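Local coordinates for ABC transporter, substrate-binding protein (Clostridium perfringens, PDB 4EDP) that probably captures a solute outside the cell and delivers it to the membrane components of an ABC importer, at residues I170-E183 against V335-N347. Numbering follows the deposited sequence. Where two conformers were deposited one is given.
Sequences IPDITTTNGPAMVE and VNSVMDQWVNNWN
Trp346 is the large knob of this contact: its indole enters the hollow between the end of strand 168-171 and helix 178-189. Ile173 lies over one face, its CB 3.6 Å from the five-membered-ring centroid, while the slim, flexible chain of Met181, in the conformer given, sets CG against the thin edge in plane. Beta-branched Ile173 suits this place because its branches diverge: CG2 sits over Trp346 CD1, whereas CG1, anti to the backbone N (chi1 -169°), meets Met339 CE tip to tip and touches Val343 CG2, and CD1 runs on to Trp346 CE3. The fold is that of a periplasmic-type binding protein, two lobes of alpha/beta build, and here the C-terminal helix 332-350 packs against the lobe that holds strand 168-171; the axes of segments 335-347 and 178-183 cross at 75°. One turn before Trp346, Trp342 offers a broad apolar face to beta-branched Val182, whose CG1 stands 3.7 Å from the six-membered-ring centroid while CG2 reaches Trp346 CZ3; the NE1 of Trp342 is hydrogen-bonded to Asn197 O. Compact Pro179 fits between the rim of Trp342 and Val335 CG1. At the polar margin the two-oxygen carboxylate of Asp172 serves both sides: OD1 accepts a weak, bent bond from Trp346 NE1 (2.8 Å, 127°), and OD2 takes Thr174 OG1 and a water that also reaches Asn347 OD1.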
ATOM      1  N   ILE A 170       9.614   6.683 -12.141  1.00 12.00           N
ATOM      2  CA  ILE A 170       9.620   5.923 -10.898  1.00 12.76           C
ATOM      3  C   ILE A 170       8.931   6.767  -9.811  1.00 12.89           C
ATOM      4  O   ILE A 170       8.905   8.001  -9.876  1.00 14.82           O
ATOM      5  CB  ILE A 170      11.049   5.501 -10.468  1.00 12.24           C
ATOM      6  CG1 ILE A 170      11.904   6.719 -10.108  1.00 14.99           C
ATOM      7  CG2 ILE A 170      11.729   4.663 -11.599  1.00 11.66           C
ATOM      8  CD1 ILE A 170      13.380   6.402  -9.724  1.00 14.51           C
ATOM      9  N   PRO A 171       8.335   6.100  -8.821  1.00 12.93           N
ATOM     10  CA  PRO A 171       7.672   6.815  -7.753  1.00 13.54           C
ATOM     11  C   PRO A 171       8.660   7.539  -6.860  1.00 13.33           C
ATOM     12  O   PRO A 171       9.761   7.024  -6.588  1.00 14.29           O
ATOM     13  CB  PRO A 171       6.971   5.695  -6.966  1.00 13.49           C
ATOM     14  CG  PRO A 171       7.805   4.516  -7.196  1.00 14.90           C
ATOM     15  CD  PRO A 171       8.234   4.641  -8.640  1.00 13.52           C
ATOM     16  N   ASP A 172       8.280   8.725  -6.399  1.00 12.86           N
ATOM     17  CA  ASP A 172       9.157   9.493  -5.539  1.00 13.83           C
ATOM     18  C   ASP A 172       9.241   8.837  -4.165  1.00 13.99           C
ATOM     19  O   ASP A 172       8.337   8.089  -3.752  1.00 13.30           O
ATOM     20  CB  ASP A 172       8.656  10.925  -5.380  1.00 15.53           C
ATOM     21  CG  ASP A 172       9.673  11.809  -4.697  1.00 21.16           C
ATOM     22  OD1 ASP A 172      10.822  11.875  -5.184  1.00 23.13           O
ATOM     23  OD2 ASP A 172       9.319  12.419  -3.673  1.00 29.98           O
ATOM     24  N   ILE A 173      10.329   9.118  -3.463  1.00 15.33           N
ATOM     25  CA  ILE A 173      10.561   8.554  -2.129  1.00 16.11           C
ATOM     26  C   ILE A 173       9.438   8.849  -1.141  1.00 17.30           C
ATOM     27  O   ILE A 173       9.186   8.039  -0.238  1.00 17.48           O
ATOM     28  CB  ILE A 173      11.912   9.044  -1.557  1.00 16.59           C
ATOM     29  CG1 ILE A 173      12.296   8.251  -0.303  1.00 16.38           C
ATOM     30  CG2 ILE A 173      11.876  10.559  -1.300  1.00 16.38           C
ATOM     31  CD1 ILE A 173      12.466   6.702  -0.557  1.00 16.45           C
ATOM     32  N   THR A 174       8.747   9.978  -1.312  1.00 17.05           N
ATOM     33  CA  THR A 174       7.664  10.379  -0.408  1.00 19.34           C
ATOM     34  C   THR A 174       6.296   9.736  -0.683  1.00 19.17           C
ATOM     35  O   THR A 174       5.337   9.996   0.039  1.00 20.68           O
ATOM     36  CB  THR A 174       7.473  11.929  -0.436  1.00 20.63           C
ATOM     37  OG1 THR A 174       7.128  12.354  -1.761  1.00 24.20           O
ATOM     38  CG2 THR A 174       8.746  12.630  -0.001  1.00 23.22           C
ATOM     39  N   THR A 175       6.217   8.894  -1.706  1.00 17.49           N
ATOM     40  CA  THR A 175       4.968   8.240  -2.100  1.00 16.52           C
ATOM     41  C   THR A 175       4.904   6.853  -1.496  1.00 15.65           C
ATOM     42  O   THR A 175       5.897   6.340  -0.974  1.00 13.94           O
ATOM     43  CB  THR A 175       4.872   8.063  -3.630  1.00 16.77           C
ATOM     44  OG1 THR A 175       5.864   7.123  -4.062  1.00 17.07           O
ATOM     45  CG2 THR A 175       5.048   9.414  -4.363  1.00 18.72           C
ATOM     46  N   THR A 176       3.737   6.237  -1.586  1.00 13.38           N
ATOM     47  CA  THR A 176       3.547   4.894  -1.036  1.00 13.31           C
ATOM     48  C   THR A 176       4.615   3.903  -1.429  1.00 13.16           C
ATOM     49  O   THR A 176       5.105   3.141  -0.590  1.00 12.79           O
ATOM     50  CB  THR A 176       2.198   4.336  -1.485  1.00 14.52           C
ATOM     51  OG1 THR A 176       1.181   5.235  -1.052  1.00 16.74           O
ATOM     52  CG2 THR A 176       1.960   2.932  -0.897  1.00 14.90           C
ATOM     53  N   ASN A 177       5.005   3.941  -2.695  1.00 12.70           N
ATOM     54  CA  ASN A 177       5.978   2.998  -3.243  1.00 12.62           C
ATOM     55  C   ASN A 177       7.413   3.440  -3.312  1.00 13.32           C
ATOM     56  O   ASN A 177       8.247   2.770  -3.919  1.00 13.62           O
ATOM     57  CB  ASN A 177       5.444   2.502  -4.582  1.00 13.34           C
ATOM     58  CG  ASN A 177       4.182   1.701  -4.389  1.00 14.57           C
ATOM     59  OD1 ASN A 177       4.198   0.702  -3.679  1.00 18.55           O
ATOM     60  ND2 ASN A 177       3.073   2.168  -4.942  1.00 16.99           N
ATOM     61  N   GLY A 178       7.731   4.532  -2.618  1.00 13.27           N
ATOM     62  CA  GLY A 178       9.115   5.009  -2.560  1.00 13.55           C
ATOM     63  C   GLY A 178      10.040   3.987  -1.916  1.00 12.98           C
ATOM     64  O   GLY A 178      11.088   3.660  -2.469  1.00 13.43           O
ATOM     65  N   PRO A 179       9.664   3.469  -0.739  1.00 13.78           N
ATOM     66  CA  PRO A 179      10.497   2.453  -0.089  1.00 13.60           C
ATOM     67  C   PRO A 179      10.719   1.234  -0.970  1.00 13.30           C
ATOM     68  O   PRO A 179      11.827   0.707  -1.031  1.00 12.63           O
ATOM     69  CB  PRO A 179       9.702   2.111   1.170  1.00 14.46           C
ATOM     70  CG  PRO A 179       9.047   3.416   1.521  1.00 16.38           C
ATOM     71  CD  PRO A 179       8.668   4.032   0.197  1.00 14.66           C
ATOM     72  N   ALA A 180       9.673   0.785  -1.661  1.00 12.93           N
ATOM     73  CA  ALA A 180       9.801  -0.342  -2.569  1.00 12.67           C
ATOM     74  C   ALA A 180      10.851  -0.060  -3.644  1.00 11.39           C
ATOM     75  O   ALA A 180      11.634  -0.941  -3.985  1.00 12.43           O
ATOM     76  CB  ALA A 180       8.432  -0.682  -3.226  1.00 11.95           C
ATOM     77  N   MET A 181      10.860   1.159  -4.168  0.60 12.12           N
ATOM     78  CA  MET A 181      11.803   1.520  -5.211  0.60 12.76           C
ATOM     79  C   MET A 181      13.258   1.395  -4.675  0.60 12.20           C
ATOM     80  O   MET A 181      14.155   0.927  -5.385  0.60 11.42           O
ATOM     81  CB  MET A 181      11.460   2.919  -5.766  0.60 13.88           C
ATOM     82  CG  MET A 181      12.140   3.196  -7.049  0.60 17.92           C
ATOM     83  SD  MET A 181      11.534   2.118  -8.369  0.60 15.94           S
ATOM     84  CE  MET A 181      13.082   1.982  -9.271  0.60 21.07           C
ATOM     85  N   VAL A 182      13.484   1.780  -3.420  1.00 12.08           N
ATOM     86  CA  VAL A 182      14.806   1.651  -2.799  1.00 11.72           C
ATOM     87  C   VAL A 182      15.133   0.149  -2.640  1.00 11.96           C
ATOM     88  O   VAL A 182      16.279  -0.276  -2.871  1.00 11.73           O
ATOM     89  CB  VAL A 182      14.894   2.384  -1.433  1.00 13.48           C
ATOM     90  CG1 VAL A 182      16.225   2.115  -0.746  1.00 12.77           C
ATOM     91  CG2 VAL A 182      14.653   3.890  -1.597  1.00 12.56           C
ATOM     92  N   GLU A 183      14.147  -0.654  -2.238  1.00 11.14           N
ATOM     93  CA  GLU A 183      14.382  -2.098  -2.058  1.00 10.80           C
ATOM     94  C   GLU A 183      14.643  -2.808  -3.385  1.00 10.27           C
ATOM     95  O   GLU A 183      15.438  -3.767  -3.447  1.00 12.28           O
ATOM     96  CB  GLU A 183      13.300  -2.765  -1.193  1.00 11.18           C
ATOM     97  CG  GLU A 183      13.309  -2.198   0.236  1.00 14.31           C
ATOM     98  CD  GLU A 183      12.744  -3.106   1.309  1.00 16.81           C
ATOM     99  OE1 GLU A 183      12.400  -4.268   1.017  1.00 16.79           O
ATOM    100  OE2 GLU A 183      12.724  -2.666   2.498  1.00 17.14           O
ATOM    101  N   VAL A 335      12.245   0.567   8.005  1.00 17.02           N
ATOM    102  CA  VAL A 335      12.257   1.635   7.010  1.00 16.62           C
ATOM    103  C   VAL A 335      11.992   3.007   7.629  1.00 17.87           C
ATOM    104  O   VAL A 335      12.692   3.977   7.321  1.00 18.76           O
ATOM    105  CB  VAL A 335      11.307   1.318   5.829  1.00 17.02           C
ATOM    106  CG1 VAL A 335      11.059   2.563   4.965  1.00 16.44           C
ATOM    107  CG2 VAL A 335      11.886   0.140   4.971  1.00 14.45           C
ATOM    108  N   ASN A 336      10.996   3.099   8.503  1.00 17.66           N
ATOM    109  CA  ASN A 336      10.716   4.379   9.135  1.00 18.52           C
ATOM    110  C   ASN A 336      11.903   4.857   9.974  1.00 19.05           C
ATOM    111  O   ASN A 336      12.097   6.071  10.108  1.00 19.78           O
ATOM    112  CB  ASN A 336       9.426   4.344   9.958  1.00 18.34           C
ATOM    113  CG  ASN A 336       8.185   4.358   9.091  1.00 18.95           C
ATOM    114  OD1 ASN A 336       8.263   4.607   7.887  1.00 20.38           O
ATOM    115  ND2 ASN A 336       7.032   4.092   9.693  1.00 17.39           N
ATOM    116  N   SER A 337      12.698   3.931  10.522  1.00 19.61           N
ATOM    117  CA  SER A 337      13.865   4.309  11.330  1.00 21.34           C
ATOM    118  C   SER A 337      14.983   4.942  10.492  1.00 21.25           C
ATOM    119  O   SER A 337      15.859   5.618  11.040  1.00 22.01           O
ATOM    120  CB  SER A 337      14.448   3.121  12.133  1.00 22.59           C
ATOM    121  OG  SER A 337      15.186   2.216  11.310  1.00 20.66           O
ATOM    122  N   VAL A 338      14.971   4.717   9.180  1.00 19.15           N
ATOM    123  CA  VAL A 338      15.978   5.278   8.292  1.00 19.55           C
ATOM    124  C   VAL A 338      15.392   6.207   7.215  1.00 19.72           C
ATOM    125  O   VAL A 338      16.110   6.661   6.344  1.00 18.28           O
ATOM    126  CB  VAL A 338      16.792   4.157   7.557  1.00 18.64           C
ATOM    127  CG1 VAL A 338      17.660   3.361   8.544  1.00 22.05           C
ATOM    128  CG2 VAL A 338      15.889   3.214   6.742  1.00 17.58           C
ATOM    129  N   MET A 339      14.112   6.535   7.340  0.50 20.89           N
ATOM    130  CA  MET A 339      13.423   7.336   6.330  0.50 22.12           C
ATOM    131  C   MET A 339      14.037   8.726   6.103  0.50 22.52           C
ATOM    132  O   MET A 339      14.160   9.161   4.962  0.50 22.16           O
ATOM    133  CB  MET A 339      11.936   7.452   6.682  0.50 23.33           C
ATOM    134  CG  MET A 339      11.064   7.852   5.492  0.50 26.59           C
ATOM    135  SD  MET A 339      11.159   6.637   4.149  0.50 30.97           S
ATOM    136  CE  MET A 339      10.095   7.435   2.935  0.50 28.35           C
ATOM    137  N   ASP A 340      14.424   9.422   7.169  1.00 23.68           N
ATOM    138  CA  ASP A 340      15.014  10.753   7.014  1.00 24.83           C
ATOM    139  C   ASP A 340      16.297  10.651   6.174  1.00 23.56           C
ATOM    140  O   ASP A 340      16.545  11.468   5.277  1.00 24.30           O
ATOM    141  CB  ASP A 340      15.293  11.427   8.363  1.00 28.00           C
ATOM    142  CG  ASP A 340      14.017  11.831   9.096  1.00 30.92           C
ATOM    143  OD1 ASP A 340      12.927  11.854   8.483  1.00 35.22           O
ATOM    144  OD2 ASP A 340      14.114  12.146  10.298  1.00 38.31           O
ATOM    145  N   GLN A 341      17.094   9.636   6.453  1.00 22.21           N
ATOM    146  CA  GLN A 341      18.327   9.396   5.714  1.00 23.64           C
ATOM    147  C   GLN A 341      18.003   9.096   4.250  1.00 21.55           C
ATOM    148  O   GLN A 341      18.626   9.655   3.340  1.00 22.88           O
ATOM    149  CB  GLN A 341      19.092   8.222   6.332  1.00 23.12           C
ATOM    150  CG  GLN A 341      20.413   7.866   5.649  1.00 28.23           C
ATOM    151  CD  GLN A 341      21.154   6.733   6.371  1.00 34.30           C
ATOM    152  OE1 GLN A 341      20.851   6.416   7.514  1.00 38.53           O
ATOM    153  NE2 GLN A 341      22.132   6.126   5.699  1.00 37.60           N
ATOM    154  N   TRP A 342      17.013   8.236   4.035  1.00 19.35           N
ATOM    155  CA  TRP A 342      16.596   7.850   2.677  1.00 17.57           C
ATOM    156  C   TRP A 342      16.102   9.030   1.863  1.00 17.94           C
ATOM    157  O   TRP A 342      16.494   9.199   0.709  1.00 18.28           O
ATOM    158  CB  TRP A 342      15.550   6.747   2.745  1.00 16.23           C
ATOM    159  CG  TRP A 342      16.134   5.386   2.987  1.00 16.95           C
ATOM    160  CD1 TRP A 342      17.361   5.097   3.524  1.00 17.83           C
ATOM    161  CD2 TRP A 342      15.463   4.124   2.829  1.00 13.94           C
ATOM    162  NE1 TRP A 342      17.526   3.738   3.630  1.00 16.09           N
ATOM    163  CE2 TRP A 342      16.371   3.114   3.230  1.00 12.48           C
ATOM    164  CE3 TRP A 342      14.206   3.751   2.357  1.00 13.71           C
ATOM    165  CZ2 TRP A 342      16.052   1.764   3.168  1.00 11.91           C
ATOM    166  CZ3 TRP A 342      13.886   2.402   2.294  1.00 13.71           C
ATOM    167  CH2 TRP A 342      14.800   1.426   2.708  1.00 14.92           C
ATOM    168  N   VAL A 343      15.241   9.845   2.454  1.00 18.09           N
ATOM    169  CA  VAL A 343      14.748  11.036   1.779  1.00 19.16           C
ATOM    170  C   VAL A 343      15.911  11.973   1.405  1.00 21.00           C
ATOM    171  O   VAL A 343      15.973  12.469   0.289  1.00 20.12           O
ATOM    172  CB  VAL A 343      13.717  11.756   2.645  1.00 20.71           C
ATOM    173  CG1 VAL A 343      13.383  13.106   2.057  1.00 22.92           C
ATOM    174  CG2 VAL A 343      12.468  10.886   2.786  1.00 17.78           C
ATOM    175  N   ASN A 344      16.826  12.209   2.343  0.60 22.17           N
ATOM    176  CA  ASN A 344      17.987  13.055   2.065  0.60 24.32           C
ATOM    177  C   ASN A 344      18.801  12.498   0.897  0.60 23.84           C
ATOM    178  O   ASN A 344      19.108  13.217  -0.055  0.60 25.82           O
ATOM    179  CB  ASN A 344      18.878  13.198   3.303  0.60 25.51           C
ATOM    180  CG  ASN A 344      18.275  14.096   4.364  0.60 28.23           C
ATOM    181  OD1 ASN A 344      17.228  14.703   4.153  0.60 31.30           O
ATOM    182  ND2 ASN A 344      18.952  14.208   5.505  0.60 28.09           N
ATOM    183  N   ASN A 345      19.136  11.217   0.972  1.00 23.10           N
ATOM    184  CA  ASN A 345      19.910  10.549  -0.091  1.00 22.46           C
ATOM    185  C   ASN A 345      19.206  10.603  -1.447  1.00 21.76           C
ATOM    186  O   ASN A 345      19.830  10.872  -2.479  1.00 21.99           O
ATOM    187  CB  ASN A 345      20.133   9.077   0.243  1.00 21.55           C
ATOM    188  CG  ASN A 345      21.238   8.844   1.264  1.00 28.91           C
ATOM    189  OD1 ASN A 345      22.104   9.693   1.475  1.00 32.31           O
ATOM    190  ND2 ASN A 345      21.234   7.653   1.866  1.00 32.73           N
ATOM    191  N   TRP A 346      17.906  10.335  -1.432  1.00 19.74           N
ATOM    192  CA  TRP A 346      17.091  10.314  -2.654  1.00 20.45           C
ATOM    193  C   TRP A 346      17.085  11.672  -3.325  1.00 23.29           C
ATOM    194  O   TRP A 346      17.369  11.784  -4.517  1.00 23.05           O
ATOM    195  CB  TRP A 346      15.659   9.920  -2.309  1.00 18.43           C
ATOM    196  CG  TRP A 346      14.721   9.837  -3.483  1.00 18.75           C
ATOM    197  CD1 TRP A 346      14.045  10.875  -4.078  1.00 19.68           C
ATOM    198  CD2 TRP A 346      14.309   8.642  -4.172  1.00 16.77           C
ATOM    199  NE1 TRP A 346      13.255  10.394  -5.095  1.00 22.22           N
ATOM    200  CE2 TRP A 346      13.392   9.029  -5.166  1.00 18.57           C
ATOM    201  CE3 TRP A 346      14.615   7.283  -4.024  1.00 14.28           C
ATOM    202  CZ2 TRP A 346      12.799   8.109  -6.027  1.00 16.63           C
ATOM    203  CZ3 TRP A 346      14.029   6.365  -4.873  1.00 17.18           C
ATOM    204  CH2 TRP A 346      13.127   6.782  -5.870  1.00 18.67           C
ATOM    205  N   ASN A 347      16.753  12.702  -2.554  1.00 25.30           N
ATOM    206  CA  ASN A 347      16.714  14.056  -3.083  1.00 28.23           C
ATOM    207  C   ASN A 347      18.077  14.520  -3.598  1.00 30.35           C
ATOM    208  O   ASN A 347      18.154  15.183  -4.620  1.00 32.04           O
ATOM    209  CB  ASN A 347      16.153  15.029  -2.037  1.00 29.52           C
ATOM    210  CG  ASN A 347      14.665  14.811  -1.770  1.00 29.13           C
ATOM    211  OD1 ASN A 347      13.958  14.239  -2.600  1.00 30.41           O
ATOM    212  ND2 ASN A 347      14.182  15.289  -0.629  1.00 27.47           N
TER
HETATM  213  O   HOH W   1      11.205  14.227  -2.663  1.00 35.54           O